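Local coordinates for WbbM protein (Klebsiella pneumoniae, PDB 6U4B), which is probably a bifunctional glycosyltransferase that polymerises O-antigen, combining a DUF4422 region with a magnesium-binding family 8 glycosyltransferase region, at residues N321-H326 with Y333-L338. Residues are numbered along the deposited sequence; the frame is centred on the assembly and turned at random.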
# COMPACT_ATOMS: atom_id res chain seq x y z
N ASN A 321 -9.28 4.70 10.20
CA ASN A 321 -8.84 4.67 8.81
C ASN A 321 -10.02 4.56 7.86
O ASN A 321 -10.04 5.20 6.80
CB ASN A 321 -7.86 3.51 8.59
CG ASN A 321 -6.65 3.93 7.78
OD1 ASN A 321 -6.37 5.12 7.65
ND2 ASN A 321 -5.93 2.95 7.24
N SER A 322 -11.04 3.77 8.22
CA SER A 322 -12.23 3.67 7.38
C SER A 322 -12.97 5.00 7.32
O SER A 322 -13.52 5.37 6.27
CB SER A 322 -13.16 2.56 7.87
OG SER A 322 -13.99 2.99 8.94
N ILE A 323 -12.99 5.74 8.43
CA ILE A 323 -13.63 7.05 8.44
C ILE A 323 -12.89 8.00 7.50
O ILE A 323 -13.51 8.75 6.74
CB ILE A 323 -13.70 7.61 9.87
CG1 ILE A 323 -14.59 6.72 10.75
CG2 ILE A 323 -14.21 9.04 9.87
CD1 ILE A 323 -14.61 7.12 12.20
N ILE A 324 -11.56 7.97 7.54
CA ILE A 324 -10.76 8.83 6.67
C ILE A 324 -10.98 8.47 5.20
O ILE A 324 -11.10 9.34 4.34
CB ILE A 324 -9.27 8.74 7.04
CG1 ILE A 324 -9.03 9.35 8.43
CG2 ILE A 324 -8.41 9.42 5.99
CD1 ILE A 324 -7.62 9.22 8.91
N ARG A 325 -11.04 7.17 4.90
CA ARG A 325 -11.11 6.75 3.50
C ARG A 325 -12.43 7.12 2.85
O ARG A 325 -12.49 7.31 1.63
CB ARG A 325 -10.86 5.25 3.40
CG ARG A 325 -9.44 4.84 3.76
CD ARG A 325 -9.21 3.35 3.60
NE ARG A 325 -9.14 2.95 2.20
CZ ARG A 325 -10.18 2.48 1.51
NH1 ARG A 325 -10.02 2.15 0.24
NH2 ARG A 325 -11.37 2.35 2.08
N HIS A 326 -13.49 7.27 3.65
CA HIS A 326 -14.81 7.65 3.15
C HIS A 326 -15.17 9.08 3.52
O HIS A 326 -16.34 9.47 3.42
CB HIS A 326 -15.87 6.68 3.68
CG HIS A 326 -15.71 5.28 3.17
ND1 HIS A 326 -16.21 4.87 1.95
CD2 HIS A 326 -15.09 4.20 3.70
CE1 HIS A 326 -15.92 3.60 1.76
NE2 HIS A 326 -15.24 3.17 2.81
N TYR A 333 -13.62 16.70 10.10
CA TYR A 333 -13.95 15.57 10.96
C TYR A 333 -13.20 15.71 12.28
O TYR A 333 -11.97 15.71 12.30
CB TYR A 333 -13.63 14.24 10.27
CG TYR A 333 -14.48 13.99 9.05
CD1 TYR A 333 -15.58 13.14 9.10
CD2 TYR A 333 -14.20 14.62 7.84
CE1 TYR A 333 -16.37 12.92 7.98
CE2 TYR A 333 -14.98 14.41 6.72
CZ TYR A 333 -16.06 13.55 6.80
OH TYR A 333 -16.84 13.34 5.68
N ASP A 334 -13.96 15.83 13.37
CA ASP A 334 -13.44 16.07 14.71
C ASP A 334 -13.59 14.77 15.49
O ASP A 334 -14.63 14.50 16.10
CB ASP A 334 -14.21 17.23 15.37
CG ASP A 334 -13.69 17.59 16.76
OD1 ASP A 334 -12.83 16.88 17.31
OD2 ASP A 334 -14.17 18.61 17.30
N ILE A 335 -12.54 13.95 15.47
CA ILE A 335 -12.56 12.64 16.10
C ILE A 335 -11.96 12.76 17.49
O ILE A 335 -10.86 13.30 17.66
CB ILE A 335 -11.80 11.60 15.26
CG1 ILE A 335 -12.31 11.58 13.82
CG2 ILE A 335 -11.93 10.22 15.89
CD1 ILE A 335 -11.65 10.55 12.94
N VAL A 336 -12.68 12.26 18.50
CA VAL A 336 -12.21 12.24 19.87
C VAL A 336 -12.30 10.81 20.38
O VAL A 336 -13.38 10.21 20.36
CB VAL A 336 -13.01 13.19 20.78
CG1 VAL A 336 -12.57 13.02 22.23
CG2 VAL A 336 -12.84 14.63 20.32
N VAL A 337 -11.18 10.27 20.85
CA VAL A 337 -11.13 8.92 21.41
C VAL A 337 -11.12 9.02 22.92
O VAL A 337 -10.21 9.60 23.52
CB VAL A 337 -9.90 8.15 20.90
CG1 VAL A 337 -9.71 6.88 21.71
CG2 VAL A 337 -10.04 7.83 19.41
N LEU A 338 -12.15 8.46 23.56
CA LEU A 338 -12.18 8.30 25.01
C LEU A 338 -11.34 7.08 25.34
O LEU A 338 -11.82 5.95 25.30
CB LEU A 338 -13.61 8.15 25.51
CG LEU A 338 -14.59 9.20 24.99
CD1 LEU A 338 -16.00 8.93 25.51
CD2 LEU A 338 -14.12 10.59 25.37
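Ile323, in the last turn of helix 313-325, sets its CG2 methyl against two side chains of strand 333-340. That one branch makes both closest approaches: Ile323 CG2 lies 4.3 Å from Ile335 CD1, and 4.4 Å from Tyr333 CD1, meeting the ring obliquely. Ile335 reaches over with its longer branch, CD1 anti to CA (chi2 -178°), which straightens the branch and brings CD1 up to the Ile323 methyl. Tyr333 and Ile335 both direct their CB atoms toward the helix, while Asp334 between them turns to the other face of the sheet and pairs with Arg363. The phenol end of Tyr333 runs past Ile323 to hydrogen bonds with Asp414 and the backbone N of Asp328, which hold it in place from beyond the apolar contact. Around this contact, Val304 of strand 302-309 touches Ile323, and Ile306 and Leu362 of the two flanking parallel strands touch Ile335. Helix 313-325 is the crossover of the beta-alpha-beta unit 302-340, part of the Rossmann-like core expected of a family 8 glycosyltransferase. The Ile323 side chain is about 14 Å from a bound magnesium ion; between the two segments the contact is apolar and buried, so it contributes burial of hydrocarbon rather than directional bonds.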